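PDB 6VXC: trans-4-hydroxy-L-proline dehydratase from Clostridioides difficile 70-100-2010, which uses glycyl radical chemistry to dehydrate trans-4-hydroxy-L-proline to (S)-1-pyrroline-5-carboxylate in the anaerobic breakdown of hydroxyproline. Local coordinates for residues E507-A512 with D580-I585; I43-A48 with E137-F142; P311-D316 with N377-I382; K763-E768 with K777-R782. One frame throughout, in Å; residues are numbered along the deposited sequence.

How the contacts relate
The four contacts are separate packing sites in one chain; none touches another. Contacts 1, 2 and 3 belong to the pyruvate formate-lyase-like part, and contacts 1 and 3 lie on opposite sides of the chain's centre, their own centres 54 Å apart. Contact 4 belongs to the glycine radical domain. Its nearest atoms are about 16 Å from those of contact 3 and about 19 Å from those of contacts 1 and 2. All four lie away from Cys454 and Glu456, the active-site residues inferred by similarity. Contact 4 has the most direct link in sequence to the chemistry, because its strand 780-782 runs into the turn carrying Gly785, the radical site, unmodified here.

Contact 1 (E507-A512 with D580-I585); sequences EELFEA and DSLTAI
The CD2 methyl of Leu509 is the bump of this contact, and the hollow it enters is formed by Leu582 and Ile585, one helical turn apart on the facing helix. It lies 3.6 Å from Ile585 CG2 and 3.8 Å from Leu582 CD2, with Ile585 CD1 slightly farther off, at 4.0 Å from the same Leu509 CD2. Leu509 crosses Ile585 at about a right angle, and of its side-chain atoms CD2 alone comes within 4.2 Å of the facing segment. Its CG is turned away from its own backbone N (chi1 168°), which carries the branch out across the gap. The second fit is smaller. Leu582 divides its fork between two neighbours: CD2 meets Leu509, while CD1 sits at the edge of the Phe510 ring, near the ring plane and 3.9 Å from Phe510 CD1. The phenyl group therefore meets the leucine with its rim.

The two helices, 506-538 and 575-591, form a nearly antiparallel pair, with 153° between the directions of the short segments. Their axes approach to 11.4 Å, and the closest CA atoms, those of Phe510 and Leu582, are 8.3 Å apart. At such spacing it is side chains that bridge the interface, which is wholly apolar and buries 171 Å² in total. Centred 32 Å from the centre of the chain, it joins two helices of the pyruvate formate-lyase-like region of this glycyl radical enzyme, away from the inferred active-site residues. Further helices close round the same residues: Leu477 and Ile639 touch Leu582, Thr480 touches Leu509, and Met597 and Leu600 touch Ile585.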
# COMPACT_ATOMS: atom_id res chain seq x y z
N GLU A 507 31.40 -5.30 -18.75
CA GLU A 507 31.72 -5.04 -17.35
C GLU A 507 31.97 -3.56 -17.10
O GLU A 507 31.59 -3.02 -16.05
CB GLU A 507 32.95 -5.85 -16.91
CG GLU A 507 32.70 -7.37 -16.78
CD GLU A 507 32.61 -8.10 -18.13
OE1 GLU A 507 32.97 -7.51 -19.17
OE2 GLU A 507 32.16 -9.27 -18.15
N GLU A 508 32.60 -2.88 -18.05
CA GLU A 508 32.81 -1.45 -17.90
C GLU A 508 31.49 -0.70 -17.90
O GLU A 508 31.30 0.22 -17.09
CB GLU A 508 33.72 -0.95 -19.02
CG GLU A 508 34.53 0.21 -18.63
CD GLU A 508 35.39 0.72 -19.76
OE1 GLU A 508 35.68 1.93 -19.75
OE2 GLU A 508 35.77 -0.10 -20.64
N LEU A 509 30.56 -1.06 -18.80
CA LEU A 509 29.25 -0.43 -18.79
C LEU A 509 28.50 -0.69 -17.48
O LEU A 509 27.90 0.21 -16.91
CB LEU A 509 28.42 -0.91 -19.97
CG LEU A 509 26.93 -0.54 -19.91
CD1 LEU A 509 26.69 0.96 -20.04
CD2 LEU A 509 26.14 -1.33 -20.93
N PHE A 510 28.51 -1.94 -17.00
CA PHE A 510 27.76 -2.26 -15.79
C PHE A 510 28.34 -1.56 -14.57
O PHE A 510 27.59 -1.19 -13.67
CB PHE A 510 27.72 -3.77 -15.56
CG PHE A 510 26.74 -4.18 -14.47
CD1 PHE A 510 25.39 -3.90 -14.59
CD2 PHE A 510 27.18 -4.87 -13.34
CE1 PHE A 510 24.47 -4.28 -13.58
CE2 PHE A 510 26.28 -5.25 -12.35
CZ PHE A 510 24.93 -4.95 -12.47
N GLU A 511 29.66 -1.37 -14.52
CA GLU A 511 30.26 -0.60 -13.44
C GLU A 511 29.80 0.85 -13.47
O GLU A 511 29.51 1.44 -12.43
CB GLU A 511 31.79 -0.68 -13.54
CG GLU A 511 32.52 0.40 -12.75
CD GLU A 511 34.02 0.44 -13.10
OE1 GLU A 511 34.77 -0.43 -12.62
OE2 GLU A 511 34.44 1.33 -13.89
N ALA A 512 29.72 1.45 -14.67
CA ALA A 512 29.21 2.81 -14.79
C ALA A 512 27.76 2.90 -14.31
O ALA A 512 27.38 3.85 -13.62
CB ALA A 512 29.32 3.29 -16.24
N ASP A 580 16.22 -6.58 -19.70
CA ASP A 580 16.23 -6.77 -21.14
C ASP A 580 17.09 -5.73 -21.85
O ASP A 580 17.71 -6.03 -22.87
CB ASP A 580 14.80 -6.76 -21.69
CG ASP A 580 14.02 -8.05 -21.35
OD1 ASP A 580 14.60 -9.00 -20.79
OD2 ASP A 580 12.81 -8.10 -21.65
N SER A 581 17.17 -4.51 -21.31
CA SER A 581 18.01 -3.48 -21.94
C SER A 581 19.49 -3.83 -21.83
O SER A 581 20.21 -3.80 -22.84
CB SER A 581 17.74 -2.11 -21.31
OG SER A 581 16.45 -1.64 -21.67
N LEU A 582 19.96 -4.16 -20.63
CA LEU A 582 21.36 -4.53 -20.48
C LEU A 582 21.66 -5.84 -21.19
O LEU A 582 22.76 -6.02 -21.74
CB LEU A 582 21.72 -4.63 -19.00
CG LEU A 582 22.03 -3.32 -18.25
CD1 LEU A 582 22.14 -3.56 -16.74
CD2 LEU A 582 23.30 -2.66 -18.79
N THR A 583 20.71 -6.77 -21.19
CA THR A 583 20.88 -8.00 -21.97
C THR A 583 21.02 -7.68 -23.45
O THR A 583 21.87 -8.25 -24.13
CB THR A 583 19.70 -8.96 -21.73
OG1 THR A 583 19.65 -9.37 -20.36
CG2 THR A 583 19.86 -10.22 -22.59
N ALA A 584 20.20 -6.76 -23.96
CA ALA A 584 20.30 -6.40 -25.37
C ALA A 584 21.68 -5.82 -25.70
O ALA A 584 22.24 -6.09 -26.77
CB ALA A 584 19.20 -5.40 -25.74
N ILE A 585 22.22 -5.01 -24.80
CA ILE A 585 23.52 -4.41 -25.05
C ILE A 585 24.62 -5.47 -25.01
O ILE A 585 25.47 -5.54 -25.91
CB ILE A 585 23.79 -3.28 -24.04
CG1 ILE A 585 22.82 -2.10 -24.29
CG2 ILE A 585 25.25 -2.86 -24.10
CD1 ILE A 585 22.91 -0.98 -23.23

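Contact 2 (I43-A48 with E137-F142); sequences ISIERA and EEIIPF
Ile45 makes the first touch along 43-48, and a light one: its CD1 reaches Ile139 CG1 at 4.5 Å, a loose apolar approach at the margin of the contact. Just before it, Ile43 and Ser44 are tied by their backbones to Ser126 and Ala100, the latter in the neighbouring strand 99-101. Ile45 lies in the link between strand 42-44 and helix 46-58. In the first turn of that helix Arg47 serves a different interface, forming a salt bridge with Glu105 and giving hydrogen bonds to the backbone oxygens of Thr102 and Thr292. Ala48 then brings the helix against 137-142. Its CB lies 3.7 Å from Ile139 CD1 and 4.1 Å from Ile139 CG1, and the same CD1 is 3.7 Å from the Ala48 carbonyl O, so the isoleucine tip rests on backbone as well as on the methyl.

The arrangement is a strand-to-helix junction covered by a helix from later in the chain, in the N-terminal part of the pyruvate formate-lyase-like region. With only a methyl at Ala48, the CA atoms of Ala48 and Ile139 come to 6.9 Å, the nearest pair of the two segments. Ile139 carries the whole of its segment's share. Two successive bends, chi1 -56° and chi2 -52°, fold its longer branch so that CG1 and CD1 both lie along Ala48. Its helix is irregular here, with a wider pi-type turn at 137-139 and a kink at Pro141, whose ring nitrogen has no hydrogen to donate; Phe142 N makes only a weak bond to Ile139 O, 3.1 Å. Farther along helix 46-58, Thr52 touches both Ile139 and Phe142.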
# COMPACT_ATOMS: atom_id res chain seq x y z
N ILE A 43 -14.78 15.84 -0.73
CA ILE A 43 -13.96 16.16 0.43
C ILE A 43 -14.85 16.69 1.55
O ILE A 43 -15.90 17.30 1.32
CB ILE A 43 -12.81 17.15 0.11
CG1 ILE A 43 -13.32 18.55 -0.18
CG2 ILE A 43 -11.99 16.67 -1.08
CD1 ILE A 43 -12.19 19.56 -0.17
N SER A 44 -14.44 16.38 2.78
CA SER A 44 -15.08 16.82 4.01
C SER A 44 -14.11 17.72 4.74
O SER A 44 -13.01 17.29 5.10
CB SER A 44 -15.48 15.62 4.87
OG SER A 44 -15.94 16.02 6.16
N ILE A 45 -14.49 18.99 4.93
CA ILE A 45 -13.60 20.01 5.48
C ILE A 45 -13.66 20.08 7.00
O ILE A 45 -12.90 20.85 7.60
CB ILE A 45 -13.95 21.38 4.87
CG1 ILE A 45 -12.74 22.33 4.92
CG2 ILE A 45 -15.17 21.99 5.57
CD1 ILE A 45 -11.57 21.87 4.05
N GLU A 46 -14.54 19.31 7.65
CA GLU A 46 -14.72 19.48 9.09
C GLU A 46 -13.45 19.17 9.87
O GLU A 46 -13.13 19.85 10.85
CB GLU A 46 -15.86 18.61 9.59
CG GLU A 46 -16.16 18.87 11.03
CD GLU A 46 -17.35 18.10 11.54
OE1 GLU A 46 -17.15 16.95 11.94
OE2 GLU A 46 -18.47 18.65 11.53
N ARG A 47 -12.74 18.11 9.48
CA ARG A 47 -11.52 17.76 10.20
C ARG A 47 -10.55 18.93 10.22
O ARG A 47 -10.03 19.31 11.28
CB ARG A 47 -10.86 16.54 9.57
CG ARG A 47 -9.61 16.11 10.31
CD ARG A 47 -8.76 15.14 9.52
NE ARG A 47 -7.58 14.76 10.28
CZ ARG A 47 -6.45 15.46 10.33
NH1 ARG A 47 -6.34 16.60 9.65
NH2 ARG A 47 -5.44 15.02 11.05
N ALA A 48 -10.31 19.54 9.06
CA ALA A 48 -9.36 20.65 8.99
C ALA A 48 -9.79 21.80 9.88
O ALA A 48 -8.96 22.42 10.56
CB ALA A 48 -9.21 21.13 7.54
N GLU A 137 -10.56 30.60 3.30
CA GLU A 137 -10.60 31.66 4.29
C GLU A 137 -10.08 31.25 5.66
O GLU A 137 -9.50 32.08 6.37
CB GLU A 137 -12.03 32.18 4.46
CG GLU A 137 -12.61 32.79 3.21
CD GLU A 137 -14.04 33.25 3.41
OE1 GLU A 137 -14.58 33.92 2.50
OE2 GLU A 137 -14.63 32.96 4.48
N GLU A 138 -10.26 30.00 6.06
CA GLU A 138 -9.83 29.56 7.38
C GLU A 138 -8.58 28.69 7.35
O GLU A 138 -7.74 28.81 8.25
CB GLU A 138 -10.94 28.79 8.09
CG GLU A 138 -12.31 29.47 8.14
CD GLU A 138 -12.28 30.83 8.81
OE1 GLU A 138 -13.04 31.72 8.36
OE2 GLU A 138 -11.55 31.00 9.82
N ILE A 139 -8.44 27.81 6.36
CA ILE A 139 -7.40 26.78 6.38
C ILE A 139 -6.09 27.29 5.80
O ILE A 139 -5.05 27.19 6.46
CB ILE A 139 -7.86 25.52 5.62
CG1 ILE A 139 -9.18 24.99 6.19
CG2 ILE A 139 -6.79 24.43 5.71
CD1 ILE A 139 -9.16 24.79 7.69
N ILE A 140 -6.11 27.79 4.57
CA ILE A 140 -4.88 28.24 3.92
C ILE A 140 -4.16 29.31 4.75
O ILE A 140 -2.94 29.18 4.95
CB ILE A 140 -5.17 28.72 2.49
CG1 ILE A 140 -5.51 27.52 1.60
CG2 ILE A 140 -4.00 29.50 1.92
CD1 ILE A 140 -5.75 27.89 0.18
N PRO A 141 -4.82 30.36 5.24
CA PRO A 141 -4.10 31.38 6.01
C PRO A 141 -3.39 30.82 7.22
O PRO A 141 -2.34 31.35 7.59
CB PRO A 141 -5.21 32.37 6.39
CG PRO A 141 -6.27 32.16 5.38
CD PRO A 141 -6.25 30.70 5.10
N PHE A 142 -3.91 29.76 7.83
CA PHE A 142 -3.25 29.20 9.01
C PHE A 142 -2.22 28.13 8.66
O PHE A 142 -1.13 28.12 9.23
CB PHE A 142 -4.30 28.64 9.98
CG PHE A 142 -3.72 28.17 11.29
CD1 PHE A 142 -3.53 29.06 12.34
CD2 PHE A 142 -3.36 26.85 11.46
CE1 PHE A 142 -2.98 28.63 13.53
CE2 PHE A 142 -2.81 26.41 12.66
CZ PHE A 142 -2.62 27.31 13.70

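Contact 3 (P311-D316 with N377-I382); sequences PFYERD and NEVSYI
Tyr313 is the flat group that spans the contact, and its ring is approached obliquely by three side chains of 377-382. Glu378 CB stands 3.9 Å from Tyr313 CE2, and Ile382 CD1, on the same side of the ring plane, is 3.9 Å from Tyr313 CE1. Val379 slides past in the opposite direction, placing its CG2 3.8 Å from Tyr313 CB at the root of the ring. The tyrosine reaches this position because its CG is swung away from the backbone N (chi1 -179°), extending the ring along one side of the first turn of helix 378-390. Elsewhere on its own helix, Arg315 NH2 lies over one face of the Phe312 ring, offset toward the rim, while Pro311 O sits above the centre of the guanidinium plane.

Helix 305-318 and the first turn of helix 378-390 run nearly crosswise, at 104° for the short segments, and the turn that Tyr313 meets opens with a capping box. Asn377 is the N-cap: its OD1 accepts from Ser380 N at 3.0 Å, with the donor tilted 28° from the carbonyl plane, and Asn377 N gives a nearly straight bond of 2.9 Å to Ser380 OG. Asp306 of helix 305-318 holds both partners of the box, its carboxylate bonding Ser380 OG and its backbone O taking Asn377 ND2. A water adds a polar bridge nearby, accepting from Glu378 N at 3.1 Å and donating to Glu314 OE2 at 3.3 Å. Arg324 of helix 324-339 touches both Tyr313 and Ile382.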
# COMPACT_ATOMS: atom_id res chain seq x y z
N PRO A 311 -11.09 -17.07 17.92
CA PRO A 311 -11.46 -17.35 19.32
C PRO A 311 -12.82 -16.78 19.70
O PRO A 311 -13.61 -17.45 20.36
CB PRO A 311 -10.31 -16.70 20.12
CG PRO A 311 -9.14 -16.73 19.16
CD PRO A 311 -9.74 -16.47 17.80
N PHE A 312 -13.12 -15.56 19.24
CA PHE A 312 -14.43 -14.98 19.49
C PHE A 312 -15.53 -15.78 18.80
O PHE A 312 -16.57 -16.06 19.41
CB PHE A 312 -14.45 -13.53 18.99
CG PHE A 312 -13.55 -12.59 19.77
CD1 PHE A 312 -13.94 -12.08 21.00
CD2 PHE A 312 -12.31 -12.25 19.29
CE1 PHE A 312 -13.12 -11.23 21.70
CE2 PHE A 312 -11.47 -11.41 19.99
CZ PHE A 312 -11.88 -10.89 21.20
N TYR A 313 -15.29 -16.18 17.55
CA TYR A 313 -16.28 -16.96 16.82
C TYR A 313 -16.62 -18.24 17.57
O TYR A 313 -17.78 -18.51 17.87
CB TYR A 313 -15.76 -17.28 15.41
CG TYR A 313 -16.74 -18.07 14.56
CD1 TYR A 313 -17.86 -17.45 14.03
CD2 TYR A 313 -16.52 -19.41 14.26
CE1 TYR A 313 -18.76 -18.15 13.25
CE2 TYR A 313 -17.41 -20.13 13.47
CZ TYR A 313 -18.53 -19.48 12.97
OH TYR A 313 -19.41 -20.17 12.20
N GLU A 314 -15.59 -19.01 17.92
CA GLU A 314 -15.80 -20.29 18.59
C GLU A 314 -16.51 -20.09 19.93
O GLU A 314 -17.47 -20.80 20.25
CB GLU A 314 -14.46 -20.99 18.78
CG GLU A 314 -13.85 -21.46 17.46
CD GLU A 314 -12.62 -22.33 17.66
OE1 GLU A 314 -12.16 -22.44 18.80
OE2 GLU A 314 -12.11 -22.89 16.66
N ARG A 315 -16.07 -19.10 20.71
CA ARG A 315 -16.70 -18.82 21.99
C ARG A 315 -18.16 -18.40 21.79
O ARG A 315 -19.07 -18.92 22.46
CB ARG A 315 -15.89 -17.73 22.71
CG ARG A 315 -16.11 -17.54 24.18
CD ARG A 315 -14.85 -16.89 24.86
NE ARG A 315 -14.30 -15.76 24.10
CZ ARG A 315 -13.03 -15.64 23.69
NH1 ARG A 315 -12.12 -16.58 23.97
NH2 ARG A 315 -12.65 -14.57 23.01
N ASP A 316 -18.42 -17.51 20.83
CA ASP A 316 -19.76 -16.96 20.67
C ASP A 316 -20.75 -18.01 20.16
O ASP A 316 -21.90 -18.06 20.62
CB ASP A 316 -19.73 -15.74 19.73
CG ASP A 316 -19.19 -14.46 20.42
OD1 ASP A 316 -18.68 -14.54 21.56
OD2 ASP A 316 -19.27 -13.37 19.79
N ASN A 377 -9.08 -21.67 9.36
CA ASN A 377 -10.11 -21.97 10.34
C ASN A 377 -11.45 -21.57 9.72
O ASN A 377 -11.51 -21.13 8.56
CB ASN A 377 -9.84 -21.26 11.68
CG ASN A 377 -9.79 -19.74 11.57
OD1 ASN A 377 -10.63 -19.13 10.90
ND2 ASN A 377 -8.80 -19.12 12.22
N GLU A 378 -12.52 -21.70 10.49
CA GLU A 378 -13.85 -21.44 9.93
C GLU A 378 -13.99 -19.99 9.50
O GLU A 378 -14.66 -19.71 8.50
CB GLU A 378 -14.95 -21.78 10.94
CG GLU A 378 -15.25 -23.26 11.06
CD GLU A 378 -15.58 -23.88 9.71
OE1 GLU A 378 -14.84 -24.80 9.27
OE2 GLU A 378 -16.56 -23.43 9.07
N VAL A 379 -13.39 -19.06 10.24
CA VAL A 379 -13.48 -17.66 9.85
C VAL A 379 -12.79 -17.44 8.52
O VAL A 379 -13.23 -16.62 7.72
CB VAL A 379 -12.91 -16.70 10.93
CG1 VAL A 379 -13.01 -15.26 10.44
CG2 VAL A 379 -13.66 -16.83 12.27
N SER A 380 -11.70 -18.17 8.26
CA SER A 380 -11.01 -18.06 6.97
C SER A 380 -11.96 -18.31 5.82
O SER A 380 -11.95 -17.59 4.81
CB SER A 380 -9.83 -19.03 6.89
OG SER A 380 -9.04 -19.04 8.05
N TYR A 381 -12.78 -19.36 5.94
CA TYR A 381 -13.71 -19.67 4.87
C TYR A 381 -14.84 -18.66 4.80
O TYR A 381 -15.32 -18.36 3.71
CB TYR A 381 -14.24 -21.10 5.04
CG TYR A 381 -13.24 -22.14 4.61
CD1 TYR A 381 -12.96 -22.31 3.26
CD2 TYR A 381 -12.58 -22.93 5.53
CE1 TYR A 381 -12.05 -23.26 2.82
CE2 TYR A 381 -11.65 -23.88 5.12
CZ TYR A 381 -11.40 -24.04 3.76
OH TYR A 381 -10.49 -24.99 3.34
N ILE A 382 -15.27 -18.13 5.96
CA ILE A 382 -16.26 -17.06 5.94
C ILE A 382 -15.72 -15.84 5.18
O ILE A 382 -16.43 -15.25 4.36
CB ILE A 382 -16.70 -16.70 7.37
CG1 ILE A 382 -17.34 -17.90 8.08
CG2 ILE A 382 -17.71 -15.58 7.35
CD1 ILE A 382 -17.62 -17.65 9.58
O HOH W 1 -12.77 -22.45 13.47

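Contact 4 (K763-E768 with K777-R782); sequences KNVLLE and KDLIVR
Leu766, in the first turn of helix 763-771, and Leu779, just before strand 780-782, have the nearest CA atoms of the two segments, 8.3 Å apart. Across that gap Leu766 does most of the work for its helix, with its two methyls sent to different partners. CD2 meets Leu779 CD2 at 3.5 Å, tighter than usual for two carbons, and Leu779 CD1 at 4.1 Å. The two leucines cross at about a right angle. Leu766 CD1 goes instead to Val781 CG1, 4.0 Å away, where the side chains reach toward each other tip to tip. The fork of Leu766 is twisted away from the usual staggered positions (chi2 -133°), so the exact closeness of the CD2 methyl pair should be read with caution. Val765 adds a looser touch, its CG1 lying 4.3 Å from Leu779 CD2.

This packing sets a helix against one arm of the glycyl radical hairpin. Strands 780-782 and 787-789 are antiparallel, and the turn between them holds Gly785, the residue that carries the radical in the activated enzyme. Backbone hydrogen bonds join Leu779 to Phe790 and Val781 to Asp788, while Leu779 and Val781, two residues apart, both direct their side chains at the helix. Ile780 between them is turned elsewhere and touches Ser787 and His789 across the hairpin. The apolar patch continues into helix 795-803, where Ile802 touches Leu766 and Ile801 touches Val781. At the far end of the strand, Arg782 is gripped by polar partners: its backbone N donates to Asn759 OD1, and its guanidinium bonds Gln757 OE1 and Ser787 OG.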
# COMPACT_ATOMS: atom_id res chain seq x y z
N LYS A 763 -9.93 -10.17 -23.73
CA LYS A 763 -9.38 -8.95 -24.32
C LYS A 763 -10.45 -8.11 -25.00
O LYS A 763 -10.46 -6.89 -24.86
CB LYS A 763 -8.26 -9.32 -25.30
CG LYS A 763 -7.63 -8.15 -26.04
CD LYS A 763 -6.47 -8.64 -26.90
CE LYS A 763 -6.07 -7.63 -27.98
NZ LYS A 763 -5.29 -6.44 -27.56
N ASN A 764 -11.38 -8.75 -25.71
CA ASN A 764 -12.36 -7.98 -26.47
C ASN A 764 -13.28 -7.19 -25.57
O ASN A 764 -13.71 -6.10 -25.94
CB ASN A 764 -13.17 -8.90 -27.38
CG ASN A 764 -12.31 -9.64 -28.37
OD1 ASN A 764 -11.35 -9.09 -28.91
ND2 ASN A 764 -12.64 -10.90 -28.63
N VAL A 765 -13.58 -7.71 -24.37
CA VAL A 765 -14.37 -6.95 -23.41
C VAL A 765 -13.64 -5.66 -23.03
O VAL A 765 -14.24 -4.59 -22.94
CB VAL A 765 -14.69 -7.81 -22.18
CG1 VAL A 765 -15.32 -6.98 -21.08
CG2 VAL A 765 -15.63 -8.96 -22.56
N LEU A 766 -12.33 -5.75 -22.77
CA LEU A 766 -11.60 -4.55 -22.37
C LEU A 766 -11.58 -3.55 -23.52
O LEU A 766 -11.73 -2.35 -23.31
CB LEU A 766 -10.17 -4.90 -21.96
CG LEU A 766 -9.91 -5.61 -20.62
CD1 LEU A 766 -8.79 -5.02 -19.80
CD2 LEU A 766 -11.15 -5.84 -19.80
N LEU A 767 -11.38 -4.04 -24.75
CA LEU A 767 -11.37 -3.15 -25.91
C LEU A 767 -12.72 -2.48 -26.10
O LEU A 767 -12.80 -1.29 -26.40
CB LEU A 767 -10.96 -3.94 -27.15
CG LEU A 767 -9.52 -4.46 -27.13
CD1 LEU A 767 -9.25 -5.31 -28.34
CD2 LEU A 767 -8.53 -3.31 -27.06
N GLU A 768 -13.81 -3.24 -25.91
CA GLU A 768 -15.14 -2.64 -25.96
C GLU A 768 -15.32 -1.61 -24.86
O GLU A 768 -15.92 -0.55 -25.09
CB GLU A 768 -16.22 -3.72 -25.85
CG GLU A 768 -16.74 -4.22 -27.18
CD GLU A 768 -17.26 -3.08 -28.05
OE1 GLU A 768 -16.81 -2.96 -29.20
OE2 GLU A 768 -18.09 -2.28 -27.56
N LYS A 777 -19.27 -0.03 -16.57
CA LYS A 777 -19.00 0.64 -15.30
C LYS A 777 -18.63 -0.34 -14.20
O LYS A 777 -18.03 0.06 -13.20
CB LYS A 777 -20.23 1.46 -14.91
CG LYS A 777 -20.53 2.59 -15.88
CD LYS A 777 -21.71 3.45 -15.46
CE LYS A 777 -21.67 3.88 -14.01
NZ LYS A 777 -22.95 4.55 -13.63
N ASP A 778 -18.99 -1.62 -14.36
CA ASP A 778 -18.73 -2.66 -13.37
C ASP A 778 -17.44 -3.43 -13.61
O ASP A 778 -17.06 -4.25 -12.78
CB ASP A 778 -19.90 -3.66 -13.35
CG ASP A 778 -21.18 -3.06 -12.80
OD1 ASP A 778 -21.12 -2.00 -12.12
OD2 ASP A 778 -22.27 -3.62 -13.09
N LEU A 779 -16.74 -3.17 -14.71
CA LEU A 779 -15.60 -3.99 -15.09
C LEU A 779 -14.42 -3.67 -14.18
O LEU A 779 -13.98 -2.52 -14.11
CB LEU A 779 -15.25 -3.72 -16.55
CG LEU A 779 -14.02 -4.42 -17.12
CD1 LEU A 779 -14.18 -5.93 -17.06
CD2 LEU A 779 -13.77 -3.92 -18.53
N ILE A 780 -13.90 -4.70 -13.51
CA ILE A 780 -12.78 -4.58 -12.57
C ILE A 780 -11.64 -5.46 -13.06
O ILE A 780 -11.87 -6.58 -13.52
CB ILE A 780 -13.21 -4.99 -11.15
CG1 ILE A 780 -14.27 -4.01 -10.61
CG2 ILE A 780 -11.99 -5.15 -10.23
CD1 ILE A 780 -14.94 -4.47 -9.34
N VAL A 781 -10.40 -4.94 -13.01
CA VAL A 781 -9.22 -5.71 -13.39
C VAL A 781 -8.15 -5.56 -12.32
O VAL A 781 -8.22 -4.70 -11.44
CB VAL A 781 -8.64 -5.31 -14.78
CG1 VAL A 781 -9.63 -5.58 -15.88
CG2 VAL A 781 -8.20 -3.87 -14.78
N ARG A 782 -7.14 -6.43 -12.41
CA ARG A 782 -5.98 -6.37 -11.53
C ARG A 782 -4.94 -5.42 -12.12
O ARG A 782 -4.56 -5.56 -13.28
CB ARG A 782 -5.36 -7.76 -11.35
CG ARG A 782 -4.40 -7.85 -10.16
CD ARG A 782 -5.14 -7.66 -8.84
NE ARG A 782 -4.24 -7.73 -7.69
CZ ARG A 782 -4.63 -7.70 -6.42
NH1 ARG A 782 -3.72 -7.78 -5.45
NH2 ARG A 782 -5.92 -7.63 -6.11